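Local structure of arginyl-trna synthetase (Thermus thermophilus, 1IQ0) at residues R93-F98 / L510-A515; R134-A139 / E518-R523; Q530-L535 / R575-G580. The protein belongs to the class I aminoacyl-tRNA synthetases and probably catalyses the ATP-dependent attachment of L-arginine to tRNA(Arg), releasing AMP and diphosphate. All blocks are in the same frame, centred on the assembly; numbering follows the deposited sequence.

Contact 1 of 3, residues R93-F98 / L510-A515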
loop_
_atom_site.group_PDB
_atom_site.type_symbol
_atom_site.label_atom_id
_atom_site.label_comp_id
_atom_site.label_asym_id
_atom_site.label_seq_id
_atom_site.Cartn_x
_atom_site.Cartn_y
_atom_site.Cartn_z
ATOM N N ARG A 93 -0.280 -16.481 -21.299
ATOM C CA ARG A 93 -1.645 -16.379 -20.782
ATOM C C ARG A 93 -1.898 -15.011 -20.141
ATOM O O ARG A 93 -1.065 -14.505 -19.386
ATOM C CB ARG A 93 -1.893 -17.487 -19.748
ATOM C CG ARG A 93 -3.287 -17.480 -19.134
ATOM C CD ARG A 93 -3.493 -18.641 -18.159
ATOM N NE ARG A 93 -2.685 -18.522 -16.946
ATOM C CZ ARG A 93 -2.801 -17.539 -16.056
ATOM N NH1 ARG A 93 -3.694 -16.576 -16.237
ATOM N NH2 ARG A 93 -2.029 -17.521 -14.976
ATOM N N PRO A 94 -3.052 -14.390 -20.440
ATOM C CA PRO A 94 -3.384 -13.075 -19.872
ATOM C C PRO A 94 -3.605 -13.127 -18.359
ATOM O O PRO A 94 -4.304 -14.010 -17.854
ATOM C CB PRO A 94 -4.650 -12.686 -20.628
ATOM C CG PRO A 94 -5.310 -14.019 -20.867
ATOM C CD PRO A 94 -4.140 -14.876 -21.308
ATOM N N LYS A 95 -3.006 -12.180 -17.643
ATOM C CA LYS A 95 -3.134 -12.117 -16.189
ATOM C C LYS A 95 -4.145 -11.056 -15.744
ATOM O O LYS A 95 -4.031 -9.878 -16.096
ATOM C CB LYS A 95 -1.764 -11.845 -15.544
ATOM C CG LYS A 95 -0.647 -11.450 -16.520
ATOM C CD LYS A 95 -0.966 -10.160 -17.287
ATOM C CE LYS A 95 -1.119 -8.971 -16.352
ATOM N NZ LYS A 95 -1.763 -7.809 -17.028
ATOM N N ALA A 96 -5.134 -11.484 -14.966
ATOM C CA ALA A 96 -6.172 -10.581 -14.482
ATOM C C ALA A 96 -6.409 -10.780 -12.985
ATOM O O ALA A 96 -5.894 -11.733 -12.387
ATOM C CB ALA A 96 -7.466 -10.824 -15.256
ATOM N N PRO A 97 -7.187 -9.874 -12.357
ATOM C CA PRO A 97 -7.476 -9.984 -10.923
ATOM C C PRO A 97 -7.985 -11.379 -10.560
ATOM O O PRO A 97 -8.688 -12.020 -11.342
ATOM C CB PRO A 97 -8.533 -8.902 -10.702
ATOM C CG PRO A 97 -8.119 -7.836 -11.680
ATOM C CD PRO A 97 -7.791 -8.648 -12.923
ATOM N N PHE A 98 -7.619 -11.842 -9.370
ATOM C CA PHE A 98 -8.018 -13.155 -8.892
ATOM C C PHE A 98 -9.487 -13.185 -8.468
ATOM O O PHE A 98 -10.131 -12.142 -8.362
ATOM C CB PHE A 98 -7.120 -13.565 -7.728
ATOM C CG PHE A 98 -5.667 -13.637 -8.090
ATOM C CD1 PHE A 98 -4.931 -12.480 -8.299
ATOM C CD2 PHE A 98 -5.042 -14.868 -8.264
ATOM C CE1 PHE A 98 -3.594 -12.541 -8.679
ATOM C CE2 PHE A 98 -3.704 -14.943 -8.645
ATOM C CZ PHE A 98 -2.978 -13.775 -8.853
ATOM N N LEU A 510 6.619 -15.334 -15.141
ATOM C CA LEU A 510 5.877 -16.288 -14.326
ATOM C C LEU A 510 5.917 -15.946 -12.837
ATOM O O LEU A 510 5.190 -16.547 -12.051
ATOM C CB LEU A 510 6.407 -17.717 -14.518
ATOM C CG LEU A 510 6.334 -18.385 -15.899
ATOM C CD1 LEU A 510 6.498 -19.884 -15.721
ATOM C CD2 LEU A 510 5.014 -18.105 -16.567
ATOM N N ASP A 511 6.754 -14.984 -12.462
ATOM C CA ASP A 511 6.876 -14.583 -11.064
ATOM C C ASP A 511 5.993 -13.406 -10.674
ATOM O O ASP A 511 5.943 -13.028 -9.506
ATOM C CB ASP A 511 8.328 -14.234 -10.734
ATOM C CG ASP A 511 9.247 -15.417 -10.864
ATOM O OD1 ASP A 511 8.808 -16.542 -10.555
ATOM O OD2 ASP A 511 10.413 -15.228 -11.257
ATOM N N PHE A 512 5.296 -12.830 -11.645
ATOM C CA PHE A 512 4.438 -11.681 -11.388
ATOM C C PHE A 512 3.316 -11.902 -10.369
ATOM O O PHE A 512 3.148 -11.115 -9.435
ATOM C CB PHE A 512 3.819 -11.195 -12.692
ATOM C CG PHE A 512 2.782 -10.124 -12.502
ATOM C CD1 PHE A 512 3.136 -8.881 -11.989
ATOM C CD2 PHE A 512 1.449 -10.367 -12.820
ATOM C CE1 PHE A 512 2.178 -7.893 -11.796
ATOM C CE2 PHE A 512 0.480 -9.384 -12.628
ATOM C CZ PHE A 512 0.847 -8.146 -12.116
ATOM N N GLU A 513 2.536 -12.959 -10.560
ATOM C CA GLU A 513 1.428 -13.235 -9.663
ATOM C C GLU A 513 1.893 -13.502 -8.232
ATOM O O GLU A 513 1.228 -13.102 -7.276
ATOM C CB GLU A 513 0.583 -14.396 -10.214
ATOM C CG GLU A 513 -0.038 -14.076 -11.583
ATOM C CD GLU A 513 -1.151 -15.036 -11.994
ATOM O OE1 GLU A 513 -0.943 -16.268 -11.932
ATOM O OE2 GLU A 513 -2.235 -14.555 -12.389
ATOM N N GLU A 514 3.039 -14.150 -8.078
ATOM C CA GLU A 514 3.552 -14.426 -6.744
ATOM C C GLU A 514 3.967 -13.127 -6.056
ATOM O O GLU A 514 3.784 -12.969 -4.845
ATOM C CB GLU A 514 4.748 -15.376 -6.810
ATOM C CG GLU A 514 5.262 -15.822 -5.443
ATOM C CD GLU A 514 4.188 -16.499 -4.598
ATOM O OE1 GLU A 514 3.456 -17.359 -5.135
ATOM O OE2 GLU A 514 4.081 -16.178 -3.393
ATOM N N ALA A 515 4.539 -12.205 -6.825
ATOM C CA ALA A 515 4.956 -10.926 -6.267
ATOM C C ALA A 515 3.715 -10.175 -5.788
ATOM O O ALA A 515 3.730 -9.538 -4.734
ATOM C CB ALA A 515 5.700 -10.097 -7.319
HETATM O O HOH W 1 -3.354 -11.995 -12.262
#

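Contact 2 of 3, residues R134-A139 / E518-R523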
loop_
_atom_site.group_PDB
_atom_site.type_symbol
_atom_site.label_atom_id
_atom_site.label_comp_id
_atom_site.label_asym_id
_atom_site.label_seq_id
_atom_site.Cartn_x
_atom_site.Cartn_y
_atom_site.Cartn_z
ATOM N N ARG A 134 -4.902 -1.121 -3.537
ATOM C CA ARG A 134 -5.030 -1.568 -4.924
ATOM C C ARG A 134 -4.583 -3.027 -5.080
ATOM O O ARG A 134 -5.249 -3.829 -5.735
ATOM C CB ARG A 134 -4.172 -0.698 -5.850
ATOM C CG ARG A 134 -4.651 0.739 -6.022
ATOM C CD ARG A 134 -3.637 1.526 -6.821
ATOM N NE ARG A 134 -4.062 2.901 -7.070
ATOM C CZ ARG A 134 -4.858 3.279 -8.064
ATOM N NH1 ARG A 134 -5.328 2.385 -8.920
ATOM N NH2 ARG A 134 -5.176 4.559 -8.204
ATOM N N ILE A 135 -3.446 -3.354 -4.477
ATOM C CA ILE A 135 -2.892 -4.699 -4.541
ATOM C C ILE A 135 -3.848 -5.726 -3.937
ATOM O O ILE A 135 -4.096 -6.772 -4.541
ATOM C CB ILE A 135 -1.518 -4.739 -3.825
ATOM C CG1 ILE A 135 -0.498 -3.942 -4.653
ATOM C CG2 ILE A 135 -1.069 -6.180 -3.598
ATOM C CD1 ILE A 135 0.864 -3.773 -3.978
ATOM N N LEU A 136 -4.396 -5.426 -2.759
ATOM C CA LEU A 136 -5.342 -6.339 -2.107
ATOM C C LEU A 136 -6.588 -6.589 -2.949
ATOM O O LEU A 136 -7.065 -7.713 -3.030
ATOM C CB LEU A 136 -5.761 -5.794 -0.740
ATOM C CG LEU A 136 -4.701 -5.976 0.343
ATOM C CD1 LEU A 136 -4.989 -5.048 1.510
ATOM C CD2 LEU A 136 -4.672 -7.453 0.784
ATOM N N ALA A 137 -7.119 -5.530 -3.555
ATOM C CA ALA A 137 -8.302 -5.643 -4.398
ATOM C C ALA A 137 -8.000 -6.568 -5.577
ATOM O O ALA A 137 -8.791 -7.455 -5.895
ATOM C CB ALA A 137 -8.724 -4.250 -4.917
ATOM N N TYR A 138 -6.853 -6.349 -6.218
ATOM C CA TYR A 138 -6.436 -7.160 -7.358
ATOM C C TYR A 138 -6.303 -8.623 -6.935
ATOM O O TYR A 138 -6.667 -9.536 -7.677
ATOM C CB TYR A 138 -5.085 -6.670 -7.890
ATOM C CG TYR A 138 -4.621 -7.366 -9.158
ATOM C CD1 TYR A 138 -5.013 -6.905 -10.416
ATOM C CD2 TYR A 138 -3.794 -8.488 -9.098
ATOM C CE1 TYR A 138 -4.593 -7.543 -11.576
ATOM C CE2 TYR A 138 -3.367 -9.134 -10.254
ATOM C CZ TYR A 138 -3.768 -8.657 -11.489
ATOM O OH TYR A 138 -3.338 -9.286 -12.637
ATOM N N ALA A 139 -5.777 -8.831 -5.735
ATOM C CA ALA A 139 -5.573 -10.166 -5.196
ATOM C C ALA A 139 -6.870 -10.873 -4.797
ATOM O O ALA A 139 -6.838 -11.993 -4.288
ATOM C CB ALA A 139 -4.637 -10.096 -4.016
ATOM N N GLU A 518 2.200 -12.159 -2.607
ATOM C CA GLU A 518 3.031 -12.039 -1.421
ATOM C C GLU A 518 2.874 -10.631 -0.871
ATOM O O GLU A 518 2.740 -10.441 0.334
ATOM C CB GLU A 518 4.507 -12.299 -1.733
ATOM C CG GLU A 518 5.420 -11.911 -0.574
ATOM C CD GLU A 518 6.877 -12.232 -0.816
ATOM O OE1 GLU A 518 7.728 -11.635 -0.124
ATOM O OE2 GLU A 518 7.176 -13.086 -1.678
ATOM N N ALA A 519 2.885 -9.645 -1.763
ATOM C CA ALA A 519 2.740 -8.254 -1.351
ATOM C C ALA A 519 1.405 -8.053 -0.647
ATOM O O ALA A 519 1.316 -7.328 0.341
ATOM C CB ALA A 519 2.833 -7.338 -2.560
ATOM N N ALA A 520 0.364 -8.697 -1.165
ATOM C CA ALA A 520 -0.966 -8.589 -0.581
ATOM C C ALA A 520 -1.037 -9.283 0.786
ATOM O O ALA A 520 -1.521 -8.701 1.761
ATOM C CB ALA A 520 -2.009 -9.193 -1.534
ATOM N N GLU A 521 -0.542 -10.518 0.849
ATOM C CA GLU A 521 -0.564 -11.306 2.084
ATOM C C GLU A 521 0.318 -10.736 3.187
ATOM O O GLU A 521 -0.035 -10.805 4.362
ATOM C CB GLU A 521 -0.136 -12.753 1.795
ATOM C CG GLU A 521 -0.976 -13.446 0.727
ATOM C CD GLU A 521 -0.396 -14.790 0.280
ATOM O OE1 GLU A 521 0.831 -15.000 0.398
ATOM O OE2 GLU A 521 -1.175 -15.632 -0.211
ATOM N N GLU A 522 1.466 -10.180 2.811
ATOM C CA GLU A 522 2.396 -9.612 3.785
ATOM C C GLU A 522 2.217 -8.107 3.959
ATOM O O GLU A 522 2.844 -7.500 4.824
ATOM C CB GLU A 522 3.840 -9.902 3.362
ATOM C CG GLU A 522 4.117 -11.377 3.137
ATOM C CD GLU A 522 3.816 -12.205 4.369
ATOM O OE1 GLU A 522 3.474 -13.397 4.221
ATOM O OE2 GLU A 522 3.926 -11.665 5.488
ATOM N N ARG A 523 1.362 -7.512 3.131
ATOM C CA ARG A 523 1.107 -6.080 3.195
ATOM C C ARG A 523 2.416 -5.332 2.979
ATOM O O ARG A 523 2.787 -4.435 3.745
ATOM C CB ARG A 523 0.468 -5.727 4.549
ATOM C CG ARG A 523 -0.996 -6.172 4.641
ATOM C CD ARG A 523 -1.635 -5.951 6.009
ATOM N NE ARG A 523 -1.264 -7.009 6.939
ATOM C CZ ARG A 523 -0.209 -6.956 7.738
ATOM N NH1 ARG A 523 0.575 -5.878 7.732
ATOM N NH2 ARG A 523 0.083 -7.990 8.514
#

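Contact 3 of 3, residues Q530-L535 / R575-G580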
loop_
_atom_site.group_PDB
_atom_site.type_symbol
_atom_site.label_atom_id
_atom_site.label_comp_id
_atom_site.label_asym_id
_atom_site.label_seq_id
_atom_site.Cartn_x
_atom_site.Cartn_y
_atom_site.Cartn_z
ATOM N N GLN A 530 9.790 -4.026 -6.295
ATOM C CA GLN A 530 11.061 -4.663 -6.602
ATOM C C GLN A 530 10.907 -5.632 -7.779
ATOM O O GLN A 530 11.779 -5.712 -8.637
ATOM C CB GLN A 530 11.598 -5.395 -5.371
ATOM C CG GLN A 530 12.972 -6.026 -5.561
ATOM C CD GLN A 530 14.015 -5.025 -6.036
ATOM O OE1 GLN A 530 14.225 -3.980 -5.412
ATOM N NE2 GLN A 530 14.672 -5.341 -7.151
ATOM N N TYR A 531 9.800 -6.368 -7.824
ATOM C CA TYR A 531 9.581 -7.286 -8.936
ATOM C C TYR A 531 9.548 -6.522 -10.261
ATOM O O TYR A 531 10.071 -6.991 -11.274
ATOM C CB TYR A 531 8.254 -8.040 -8.797
ATOM C CG TYR A 531 7.892 -8.783 -10.067
ATOM C CD1 TYR A 531 8.576 -9.945 -10.438
ATOM C CD2 TYR A 531 6.920 -8.287 -10.941
ATOM C CE1 TYR A 531 8.302 -10.596 -11.652
ATOM C CE2 TYR A 531 6.640 -8.930 -12.160
ATOM C CZ TYR A 531 7.339 -10.084 -12.505
ATOM O OH TYR A 531 7.081 -10.725 -13.702
ATOM N N LEU A 532 8.915 -5.353 -10.254
ATOM C CA LEU A 532 8.807 -4.553 -11.468
ATOM C C LEU A 532 10.167 -4.053 -11.941
ATOM O O LEU A 532 10.408 -3.956 -13.140
ATOM C CB LEU A 532 7.846 -3.383 -11.252
ATOM C CG LEU A 532 6.380 -3.784 -11.033
ATOM C CD1 LEU A 532 5.529 -2.526 -10.886
ATOM C CD2 LEU A 532 5.880 -4.624 -12.207
ATOM N N LEU A 533 11.052 -3.733 -11.001
ATOM C CA LEU A 533 12.393 -3.286 -11.354
ATOM C C LEU A 533 13.107 -4.454 -12.029
ATOM O O LEU A 533 13.735 -4.287 -13.076
ATOM C CB LEU A 533 13.176 -2.862 -10.107
ATOM C CG LEU A 533 12.872 -1.463 -9.560
ATOM C CD1 LEU A 533 13.681 -1.203 -8.294
ATOM C CD2 LEU A 533 13.219 -0.428 -10.622
ATOM N N ASP A 534 13.000 -5.637 -11.424
ATOM C CA ASP A 534 13.630 -6.829 -11.973
ATOM C C ASP A 534 13.088 -7.189 -13.359
ATOM O O ASP A 534 13.848 -7.561 -14.249
ATOM C CB ASP A 534 13.439 -8.023 -11.032
ATOM C CG ASP A 534 14.122 -7.827 -9.684
ATOM O OD1 ASP A 534 15.104 -7.059 -9.611
ATOM O OD2 ASP A 534 13.695 -8.457 -8.697
ATOM N N LEU A 535 11.775 -7.082 -13.541
ATOM C CA LEU A 535 11.180 -7.418 -14.824
ATOM C C LEU A 535 11.604 -6.410 -15.888
ATOM O O LEU A 535 11.896 -6.782 -17.026
ATOM C CB LEU A 535 9.656 -7.461 -14.724
ATOM C CG LEU A 535 8.963 -7.927 -16.015
ATOM C CD1 LEU A 535 9.435 -9.353 -16.386
ATOM C CD2 LEU A 535 7.459 -7.896 -15.822
ATOM N N ARG A 575 1.789 -5.749 -20.886
ATOM C CA ARG A 575 0.583 -5.869 -20.082
ATOM C C ARG A 575 0.937 -6.063 -18.604
ATOM O O ARG A 575 0.295 -5.494 -17.729
ATOM C CB ARG A 575 -0.267 -7.045 -20.564
ATOM C CG ARG A 575 -1.037 -6.780 -21.846
ATOM C CD ARG A 575 -1.761 -8.041 -22.284
ATOM N NE ARG A 575 -2.616 -7.820 -23.446
ATOM C CZ ARG A 575 -3.335 -8.775 -24.028
ATOM N NH1 ARG A 575 -3.297 -10.016 -23.556
ATOM N NH2 ARG A 575 -4.099 -8.490 -25.074
ATOM N N THR A 576 1.969 -6.856 -18.334
ATOM C CA THR A 576 2.382 -7.104 -16.955
ATOM C C THR A 576 2.935 -5.837 -16.300
ATOM O O THR A 576 2.661 -5.566 -15.129
ATOM C CB THR A 576 3.437 -8.228 -16.890
ATOM O OG1 THR A 576 2.855 -9.440 -17.386
ATOM C CG2 THR A 576 3.910 -8.448 -15.458
ATOM N N LEU A 577 3.713 -5.061 -17.049
ATOM C CA LEU A 577 4.249 -3.827 -16.497
ATOM C C LEU A 577 3.131 -2.798 -16.297
ATOM O O LEU A 577 3.123 -2.076 -15.299
ATOM C CB LEU A 577 5.331 -3.255 -17.407
ATOM C CG LEU A 577 6.631 -4.054 -17.467
ATOM C CD1 LEU A 577 7.623 -3.315 -18.346
ATOM C CD2 LEU A 577 7.201 -4.242 -16.045
ATOM N N ALA A 578 2.185 -2.740 -17.238
ATOM C CA ALA A 578 1.067 -1.795 -17.143
ATOM C C ALA A 578 0.204 -2.111 -15.925
ATOM O O ALA A 578 -0.161 -1.220 -15.165
ATOM C CB ALA A 578 0.204 -1.843 -18.422
ATOM N N THR A 579 -0.120 -3.390 -15.752
ATOM C CA THR A 579 -0.930 -3.837 -14.625
ATOM C C THR A 579 -0.188 -3.613 -13.307
ATOM O O THR A 579 -0.745 -3.056 -12.363
ATOM C CB THR A 579 -1.296 -5.328 -14.783
ATOM O OG1 THR A 579 -2.156 -5.472 -15.920
ATOM C CG2 THR A 579 -2.018 -5.858 -13.534
ATOM N N GLY A 580 1.073 -4.040 -13.252
ATOM C CA GLY A 580 1.866 -3.854 -12.047
ATOM C C GLY A 580 1.970 -2.385 -11.660
ATOM O O GLY A 580 1.746 -2.017 -10.510
#

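Contact 1 of 3, residues R93-F98 / L510-A515
The loop 93-98, with no regular structure, passes the first turn of helix 512-522 with Lys95 CA and Glu513 CA 8.0 Å apart. Glu513 spans much of that distance. Its CG stands anti to the carbonyl carbon (chi1 -62°) and the chain runs extended from there, which brings the carboxylate up to the loop. OE1 meets the edge of the Arg93 guanidinium in a long salt bridge, NH2 to OE1 3.5 Å; the hydrogen bond in it is weak, bent to 133°, and the guanidinium and carboxylate planes are turned 45° apart. Arg93 NH2 has a stronger partner in Glu90 of helix 84-92. OE2 receives a hydrogen bond of 2.8 Å from a water that also donates to Ala96 O at 2.6 Å, tying the carboxylate to the loop backbone. Beside it, Phe98 CZ lies 3.7 Å from Glu513 OE2, while Glu513 CB sits at the ring edge, in its plane. An alanine at Glu513 would probably leave the bridging water without its carboxylate mate and Arg93 without this second, weaker partner, with a gap opened beside the Phe98 ring. Lys95 crosses Phe512 at about a right angle, its CE 4.1 Å from Phe512 CE2, and carries NZ on to a hydrogen bond with Thr579 OG1. The contact thus lies between helices: Phe512 also packs on helix 562-583 and on Tyr138 of helix 120-138, while Met1 touches both Phe98 and Glu513.

Contact 2 of 3, residues R134-A139 / E518-R523
Ala520 CB is the centre of this contact, touched by Ile135 and Leu136 of the last turn of helix 120-138 and by Ala139 just after it. Ala139 CB meets it at 3.7 Å, Ile135 CG2 at 3.8 Å and Leu136 CD2 at 3.9 Å, all by apolar contact. Ile135 places CG2 anti to its backbone N, the direction from which that methyl also reaches Ala519 CB, at 4.2 Å. Leu136 reaches over with CD2, which lies against the backbone as well as the methyl, 3.5 Å from Ala520 O. That carbonyl lies in the last turn of helix 512-522, where it takes a weak hydrogen bond from Arg523 N as the chain leaves helical geometry with a positive phi. Small residues on the 518-523 side let the segments approach to 8.8 Å between axes, crossing at -111°, and no hydrogen bond spans the interface. In the next shell, Pro525 and Leu528 of helix 525-544 and Leu583 of helix 562-583 pack on Ile135; separately, the backbone oxygen of Ala139 accepts a hydrogen bond from Arg101 NH2. The first residues of helix 120-138 belong to the predicted 'HIGH' region of the class I catalytic fold, and the contact engages its opposite end. There the C-terminal helices 512-522, 525-544 and 562-583 gather round it, just before the chain enters strand 141-149 of the mixed sheet.

Contact 3 of 3, residues Q530-L535 / R575-G580
Leu535 N donates to Tyr531 O at 2.8 Å, a helical bond that links two of the residues with which helix 525-544 meets helix 562-583. The two form an antiparallel helix pair within the DALR anticodon-binding domain, their segments inclined at 155° with axes 10.7 Å apart at closest approach. The interface is apolar and buried, and no hydrogen bond crosses it. Leu532 and Leu577 slide past each other in opposite directions, and their CD2 methyls come to 4.1 Å. The other branch of Leu532 uses the bare backbone of the partner helix: its CD1 lies 3.6 Å from Gly580 C. The absence of a side chain at Gly580 leaves the space that Leu532 occupies; a beta carbon there would lie 2.6 Å from Leu532 CD2. Tyr531 works at the margin. Thr576 CG2 stands at the ring edge, near its plane, and 4.3 Å from Tyr531 OH, while Leu535 CB lies over one face of the same ring, offset toward the rim. The phenol oxygen itself is hydrogen-bonded to Asp508 O, at the end of helix 500-509. Thr576 is likewise held by its polar end: OG1 is hydrogen-bonded to Ser572 O one turn back, and CG2, anti to the backbone N, lies against Leu535. Beyond the pair, Leu577 packs on Val473 and Ala476 of helix 470-487, and Leu535 on Leu509 of helix 500-509. Leu535 puts its CG anti to the backbone N (chi1 -175°) and crosses Thr576 at about a right angle; its CD2 methyl rests on two neighbours in sequence, 3.6 Å from Thr576 CG2 and 3.7 Å from Leu577 CD2.

From the N terminus the chain first lays down 93-98 and then 134-139, both in the class I catalytic part of the chain, and only some 370 residues later returns to pair each with helix 512-522. Contacts 1 and 2 therefore close long loops that cross, joining the catalytic fold to one C-terminal helix at its start and its end. On the catalytic side they are joined as well, Phe98 N lying 3.0 Å from Tyr138 O in a probable hydrogen bond. Contact 3 follows in series and closes a short loop of about 40 residues inside the anticodon-binding domain. Thr576 CG2 touches Phe512 CG of contact 1, and Thr579 CG2 touches Tyr138 CE1 of contact 2.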